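PDB 2J5A: small ribosomal subunit protein bS6 from Aquifex aeolicus, which probably binds 16S ribosomal RNA together with bS18 as a structural component of the small ribosomal subunit. Local coordinates for residues Glu42-Glu47 against Gln70-Asn75; Tyr9-Phe14 against Tyr66-Phe71. One frame throughout, in Å; residues are numbered along the deposited sequence.

Contact 1 of 2, residues Glu42-Glu47 against Gln70-Asn75; sequences EILYEE and QFKTEN
E42 sends CG anti to its backbone N (chi1 -172°), whereas K72 holds CG between its backbone N and carbonyl carbon (chi1 63°), and with both chains extended beyond CG the two side chains run side by side in the same direction. Their closest approach is E42 OE2 to K72 CE, 3.6 Å, whereas E42 OE2 to K72 NZ is 4.2 Å, too far for a salt bridge. L44 crosses K72 at about a right angle and lays CD2 3.7 Å from K72 CE, so the lysine's methylene chain is packed from two residues of the edge strand.

Strands 41-53 and 63-73 pair antiparallel here. E42 and K72 form a hydrogen-bonded pair, E42 N reaching K72 O at 2.8 Å, and I43 faces F71 in the non-hydrogen-bonded pair that follows. The register then slips by one: L44 and Y45 both stand opposite Q70, a classic beta bulge. L44 has a psi of -24°, far from extended. Q70 O accepts from L44 N at 2.9 Å and, weakly, from Y45 N at 3.4 Å, while Q70 N returns a bond to Y45 O. On the face shared by Y45 and Q70, Q70 OE1 approaches Y45 CB to 3.4 Å and meets the phenol ring obliquely; both polar ends of the Q70 side chain are bonded elsewhere, OE1 to K106 N and NE2 to E11. On the opposite face I43 packs on helix 22-38 and F71 on both helices.

The chemistry implies that backbone hydrogen bonds, including a carbonyl shared at the bulge, join this hairpin, and that the E42 and K72 charges probably add only a modest attraction at its more exposed end.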
loop_
_atom_site.group_PDB
_atom_site.type_symbol
_atom_site.label_atom_id
_atom_site.label_comp_id
_atom_site.label_asym_id
_atom_site.label_seq_id
_atom_site.Cartn_x
_atom_site.Cartn_y
_atom_site.Cartn_z
ATOM N N GLU A 42 10.176 0.140 -7.774
ATOM C CA GLU A 42 10.151 -1.248 -8.221
ATOM C C GLU A 42 9.472 -2.086 -7.161
ATOM O O GLU A 42 9.908 -2.097 -6.019
ATOM C CB GLU A 42 11.561 -1.772 -8.469
ATOM C CG GLU A 42 11.582 -3.143 -9.128
ATOM C CD GLU A 42 12.981 -3.606 -9.477
ATOM O OE1 GLU A 42 13.693 -2.889 -10.219
ATOM O OE2 GLU A 42 13.363 -4.701 -9.018
ATOM N N ILE A 43 8.410 -2.782 -7.552
ATOM C CA ILE A 43 7.655 -3.641 -6.648
ATOM C C ILE A 43 8.467 -4.912 -6.380
ATOM O O ILE A 43 8.773 -5.660 -7.306
ATOM C CB ILE A 43 6.267 -4.035 -7.227
ATOM C CG1 ILE A 43 5.441 -2.783 -7.596
ATOM C CG2 ILE A 43 5.498 -4.927 -6.240
ATOM C CD1 ILE A 43 4.977 -1.914 -6.409
ATOM N N LEU A 44 8.792 -5.134 -5.105
ATOM C CA LEU A 44 9.608 -6.258 -4.660
ATOM C C LEU A 44 8.799 -7.392 -4.062
ATOM O O LEU A 44 9.258 -8.527 -4.022
ATOM C CB LEU A 44 10.604 -5.787 -3.597
ATOM C CG LEU A 44 11.523 -4.616 -3.965
ATOM C CD1 LEU A 44 12.386 -4.299 -2.778
ATOM C CD2 LEU A 44 12.391 -4.933 -5.185
ATOM N N TYR A 45 7.610 -7.085 -3.560
ATOM C CA TYR A 45 6.859 -8.045 -2.784
ATOM C C TYR A 45 5.445 -7.537 -2.549
ATOM O O TYR A 45 5.193 -6.323 -2.581
ATOM C CB TYR A 45 7.565 -8.282 -1.451
ATOM C CG TYR A 45 6.913 -9.320 -0.588
ATOM C CD1 TYR A 45 7.005 -10.671 -0.899
ATOM C CD2 TYR A 45 6.178 -8.953 0.521
ATOM C CE1 TYR A 45 6.404 -11.622 -0.105
ATOM C CE2 TYR A 45 5.576 -9.893 1.320
ATOM C CZ TYR A 45 5.694 -11.221 1.010
ATOM O OH TYR A 45 5.089 -12.147 1.828
ATOM N N GLU A 46 4.528 -8.473 -2.334
ATOM C CA GLU A 46 3.139 -8.151 -2.126
ATOM C C GLU A 46 2.417 -9.273 -1.413
ATOM O O GLU A 46 2.722 -10.439 -1.635
ATOM C CB GLU A 46 2.459 -7.809 -3.461
ATOM C CG GLU A 46 2.192 -8.970 -4.417
ATOM C CD GLU A 46 1.780 -8.481 -5.810
ATOM O OE1 GLU A 46 2.673 -8.140 -6.609
ATOM O OE2 GLU A 46 0.567 -8.404 -6.097
ATOM N N GLU A 47 1.479 -8.896 -0.536
ATOM C CA GLU A 47 0.621 -9.818 0.209
ATOM C C GLU A 47 -0.831 -9.302 0.138
ATOM O O GLU A 47 -1.086 -8.091 0.273
ATOM C CB GLU A 47 1.064 -9.897 1.688
ATOM C CG GLU A 47 2.155 -10.930 1.986
ATOM C CD GLU A 47 2.825 -10.776 3.346
ATOM O OE1 GLU A 47 2.524 -9.825 4.118
ATOM O OE2 GLU A 47 3.697 -11.623 3.649
ATOM N N GLN A 70 5.759 -4.065 -0.876
ATOM C CA GLN A 70 7.096 -3.536 -0.634
ATOM C C GLN A 70 7.684 -3.129 -1.962
ATOM O O GLN A 70 7.381 -3.726 -3.019
ATOM C CB GLN A 70 8.022 -4.538 0.054
ATOM C CG GLN A 70 7.478 -5.110 1.352
ATOM C CD GLN A 70 8.404 -6.149 1.938
ATOM O OE1 GLN A 70 9.103 -6.843 1.205
ATOM N NE2 GLN A 70 8.430 -6.248 3.270
ATOM N N PHE A 71 8.479 -2.077 -1.911
ATOM C CA PHE A 71 9.054 -1.517 -3.113
ATOM C C PHE A 71 10.339 -0.767 -2.786
ATOM O O PHE A 71 10.612 -0.446 -1.620
ATOM C CB PHE A 71 8.036 -0.628 -3.841
ATOM C CG PHE A 71 7.651 0.631 -3.092
ATOM C CD1 PHE A 71 6.634 0.613 -2.151
ATOM C CD2 PHE A 71 8.276 1.838 -3.367
ATOM C CE1 PHE A 71 6.267 1.770 -1.467
ATOM C CE2 PHE A 71 7.927 3.010 -2.685
ATOM C CZ PHE A 71 6.908 2.969 -1.731
ATOM N N LYS A 72 11.149 -0.550 -3.824
ATOM C CA LYS A 72 12.374 0.235 -3.705
ATOM C C LYS A 72 12.324 1.400 -4.686
ATOM O O LYS A 72 11.687 1.314 -5.728
ATOM C CB LYS A 72 13.625 -0.634 -3.888
ATOM C CG LYS A 72 13.810 -1.313 -5.249
ATOM C CD LYS A 72 15.166 -2.069 -5.274
ATOM C CE LYS A 72 15.328 -3.026 -6.451
ATOM N NZ LYS A 72 16.432 -4.020 -6.173
ATOM N N THR A 73 12.952 2.510 -4.329
ATOM C CA THR A 73 12.953 3.683 -5.204
ATOM C C THR A 73 14.061 4.660 -4.836
ATOM O O THR A 73 14.454 4.753 -3.675
ATOM C CB THR A 73 11.617 4.465 -5.133
ATOM O OG1 THR A 73 11.583 5.462 -6.163
ATOM C CG2 THR A 73 11.458 5.153 -3.791
ATOM N N GLU A 74 14.525 5.404 -5.832
ATOM C CA GLU A 74 15.434 6.539 -5.602
ATOM C C GLU A 74 14.655 7.865 -5.469
ATOM O O GLU A 74 15.233 8.905 -5.136
ATOM C CB GLU A 74 16.517 6.585 -6.698
ATOM C CG GLU A 74 17.196 5.204 -6.886
ATOM C CD GLU A 74 18.700 5.257 -7.185
ATOM O OE1 GLU A 74 19.490 5.752 -6.340
ATOM O OE2 GLU A 74 19.097 4.740 -8.255
ATOM N N ASN A 75 13.333 7.798 -5.681
ATOM C CA ASN A 75 12.450 8.950 -5.583
ATOM C C ASN A 75 12.067 9.245 -4.138
ATOM O O ASN A 75 11.207 8.561 -3.560
ATOM C CB ASN A 75 11.194 8.681 -6.403
ATOM C CG ASN A 75 10.367 9.920 -6.633
ATOM O OD1 ASN A 75 10.497 10.918 -5.913
ATOM N ND2 ASN A 75 9.503 9.868 -7.649
#

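Contact 2 of 2, residues Tyr9-Phe14 against Tyr66-Phe71; sequences YYETVF and YFLVQF
This is the central antiparallel strand pairing of a four-stranded sheet, with Y10, T12 and F14 paired to F71, V69 and F67 on the helix-covered face and E11 and V13 paired to Q70 and L68 on the other. Strands 8-16 and 63-73 are the inner two, their axes at 167° here, as expected for the ferredoxin-like fold of bS6. The register stays unbroken through five pairs. In the middle T12 N meets V69 O at 2.8 Å. Toward the far end the bond from F14 N to F67 O is longer, 3.2 Å.

On the helix side the F71 ring is approached from two directions. Y10 CB lies over one face, 3.9 Å from the F71 centroid, a CH-pi contact, while the two rings are nearly parallel but slid apart until they barely overlap. T12 OG1 comes in at the edge of the same ring, 3.4 Å from F71 CE1, and is hydrogen-bonded to N97 OD1 on the next strand. F14 holds CG between its backbone N and carbonyl carbon (chi1 63°); its ring end comes nearer to strand 63-73, F14 CZ touching F67 CB at 3.8 Å.

The other face carries a polar bond beside aliphatic packing. Q70 NE2 donates to E11 OE1 at 2.7 Å, almost straight at 175°, with the acceptor in the amide plane. E11 OE2 instead lies against L68 CD1, which also meets V13 CG2 at 3.8 Å, and V13 CG1 reaches the edge of the Y66 ring.

Carbon packing thus joins the two strands on the helix-covered face, where T12 also touches L82 and L86. On the other, the amide of buried Q70 is gripped at both ends, by E11 and by K106 N, which together fix its rotation; the carboxylate's negative charge would probably strengthen the first bond.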
loop_
_atom_site.group_PDB
_atom_site.type_symbol
_atom_site.label_atom_id
_atom_site.label_comp_id
_atom_site.label_asym_id
_atom_site.label_seq_id
_atom_site.Cartn_x
_atom_site.Cartn_y
_atom_site.Cartn_z
ATOM N N TYR A 9 14.156 1.492 0.610
ATOM C CA TYR A 9 13.161 0.444 0.633
ATOM C C TYR A 9 11.977 0.845 1.532
ATOM O O TYR A 9 12.147 1.421 2.619
ATOM C CB TYR A 9 13.776 -0.894 1.069
ATOM C CG TYR A 9 14.912 -1.320 0.171
ATOM C CD1 TYR A 9 16.178 -0.766 0.316
ATOM C CD2 TYR A 9 14.719 -2.245 -0.835
ATOM C CE1 TYR A 9 17.227 -1.129 -0.515
ATOM C CE2 TYR A 9 15.759 -2.619 -1.671
ATOM C CZ TYR A 9 17.014 -2.055 -1.503
ATOM O OH TYR A 9 18.062 -2.413 -2.329
ATOM N N TYR A 10 10.772 0.553 1.042
ATOM C CA TYR A 10 9.551 0.976 1.715
ATOM C C TYR A 10 8.534 -0.138 1.700
ATOM O O TYR A 10 8.560 -1.034 0.841
ATOM C CB TYR A 10 8.963 2.220 1.049
ATOM C CG TYR A 10 9.892 3.433 0.988
ATOM C CD1 TYR A 10 9.976 4.323 2.052
ATOM C CD2 TYR A 10 10.674 3.693 -0.143
ATOM C CE1 TYR A 10 10.821 5.433 2.003
ATOM C CE2 TYR A 10 11.503 4.810 -0.202
ATOM C CZ TYR A 10 11.581 5.666 0.882
ATOM O OH TYR A 10 12.405 6.782 0.847
ATOM N N GLU A 11 7.641 -0.077 2.671
ATOM C CA GLU A 11 6.520 -0.978 2.762
ATOM C C GLU A 11 5.275 -0.135 2.953
ATOM O O GLU A 11 5.299 0.806 3.752
ATOM C CB GLU A 11 6.687 -1.927 3.931
ATOM C CG GLU A 11 5.568 -2.921 4.055
ATOM C CD GLU A 11 5.876 -3.981 5.066
ATOM O OE1 GLU A 11 6.799 -4.784 4.817
ATOM O OE2 GLU A 11 5.188 -4.019 6.115
ATOM N N THR A 12 4.219 -0.460 2.191
ATOM C CA THR A 12 2.922 0.221 2.261
ATOM C C THR A 12 1.851 -0.818 2.578
ATOM O O THR A 12 1.839 -1.894 2.011
ATOM C CB THR A 12 2.572 0.906 0.919
ATOM O OG1 THR A 12 3.553 1.899 0.616
ATOM C CG2 THR A 12 1.220 1.542 0.948
ATOM N N VAL A 13 0.976 -0.481 3.501
ATOM C CA VAL A 13 -0.169 -1.289 3.855
ATOM C C VAL A 13 -1.359 -0.346 3.802
ATOM O O VAL A 13 -1.301 0.748 4.355
ATOM C CB VAL A 13 -0.059 -1.875 5.297
ATOM C CG1 VAL A 13 -1.285 -2.690 5.653
ATOM C CG2 VAL A 13 1.194 -2.695 5.479
ATOM N N PHE A 14 -2.433 -0.768 3.132
ATOM C CA PHE A 14 -3.647 0.024 3.059
ATOM C C PHE A 14 -4.890 -0.870 3.118
ATOM O O PHE A 14 -4.829 -2.078 2.810
ATOM C CB PHE A 14 -3.647 0.920 1.817
ATOM C CG PHE A 14 -3.619 0.163 0.522
ATOM C CD1 PHE A 14 -2.444 -0.365 0.040
ATOM C CD2 PHE A 14 -4.800 -0.048 -0.206
ATOM C CE1 PHE A 14 -2.423 -1.059 -1.150
ATOM C CE2 PHE A 14 -4.781 -0.755 -1.394
ATOM C CZ PHE A 14 -3.605 -1.252 -1.866
ATOM N N TYR A 66 -7.337 -5.652 3.297
ATOM C CA TYR A 66 -5.958 -5.260 3.513
ATOM C C TYR A 66 -5.040 -5.828 2.472
ATOM O O TYR A 66 -5.040 -7.033 2.236
ATOM C CB TYR A 66 -5.462 -5.721 4.890
ATOM C CG TYR A 66 -5.827 -4.801 6.039
ATOM C CD1 TYR A 66 -7.016 -4.964 6.721
ATOM C CD2 TYR A 66 -4.979 -3.799 6.447
ATOM C CE1 TYR A 66 -7.367 -4.139 7.780
ATOM C CE2 TYR A 66 -5.311 -2.972 7.510
ATOM C CZ TYR A 66 -6.513 -3.158 8.170
ATOM O OH TYR A 66 -6.862 -2.361 9.221
ATOM N N PHE A 67 -4.243 -4.941 1.871
ATOM C CA PHE A 67 -3.147 -5.307 0.993
ATOM C C PHE A 67 -1.830 -4.735 1.543
ATOM O O PHE A 67 -1.823 -3.730 2.239
ATOM C CB PHE A 67 -3.355 -4.770 -0.434
ATOM C CG PHE A 67 -4.569 -5.316 -1.144
ATOM C CD1 PHE A 67 -4.544 -6.577 -1.721
ATOM C CD2 PHE A 67 -5.717 -4.548 -1.287
ATOM C CE1 PHE A 67 -5.622 -7.070 -2.372
ATOM C CE2 PHE A 67 -6.816 -5.048 -1.962
ATOM C CZ PHE A 67 -6.771 -6.323 -2.492
ATOM N N LEU A 68 -0.719 -5.365 1.163
ATOM C CA LEU A 68 0.631 -4.949 1.551
ATOM C C LEU A 68 1.531 -5.055 0.342
ATOM O O LEU A 68 1.501 -6.074 -0.357
ATOM C CB LEU A 68 1.182 -5.861 2.669
ATOM C CG LEU A 68 2.571 -5.575 3.267
ATOM C CD1 LEU A 68 2.630 -6.135 4.675
ATOM C CD2 LEU A 68 3.739 -6.108 2.406
ATOM N N VAL A 69 2.334 -4.011 0.111
ATOM C CA VAL A 69 3.321 -4.003 -0.980
ATOM C C VAL A 69 4.669 -3.423 -0.477
ATOM O O VAL A 69 4.707 -2.465 0.309
ATOM C CB VAL A 69 2.767 -3.278 -2.263
ATOM C CG1 VAL A 69 2.715 -1.790 -2.091
ATOM C CG2 VAL A 69 3.593 -3.644 -3.523
ATOM N N GLN A 70 5.759 -4.065 -0.876
ATOM C CA GLN A 70 7.096 -3.536 -0.634
ATOM C C GLN A 70 7.684 -3.129 -1.962
ATOM O O GLN A 70 7.381 -3.726 -3.019
ATOM C CB GLN A 70 8.022 -4.538 0.054
ATOM C CG GLN A 70 7.478 -5.110 1.352
ATOM C CD GLN A 70 8.404 -6.149 1.938
ATOM O OE1 GLN A 70 9.103 -6.843 1.205
ATOM N NE2 GLN A 70 8.430 -6.248 3.270
ATOM N N PHE A 71 8.479 -2.077 -1.911
ATOM C CA PHE A 71 9.054 -1.517 -3.113
ATOM C C PHE A 71 10.339 -0.767 -2.786
ATOM O O PHE A 71 10.612 -0.446 -1.620
ATOM C CB PHE A 71 8.036 -0.628 -3.841
ATOM C CG PHE A 71 7.651 0.631 -3.092
ATOM C CD1 PHE A 71 6.634 0.613 -2.151
ATOM C CD2 PHE A 71 8.276 1.838 -3.367
ATOM C CE1 PHE A 71 6.267 1.770 -1.467
ATOM C CE2 PHE A 71 7.927 3.010 -2.685
ATOM C CZ PHE A 71 6.908 2.969 -1.731
#

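In the fold
Contacts 1 and 2 are two flanks of one strand, 63-73, which pairs with edge strand 41-53 in contact 1 and inner strand 8-16 in contact 2. Contact 2 is the more central, its centre about 4 Å from the centre of the chain, against about 10 Å for the centre of contact 1, and it buries more surface, 667 Å² against 415 Å². Its ladder is regular and much of its packing aromatic; contact 1 has a bulge and ends in charged side chains. Q70 and F71 serve both. The contacts also meet directly, I43 CG2 packing 3.6 Å from V69 CG2, which extends the apolar helix-facing layer across three strands.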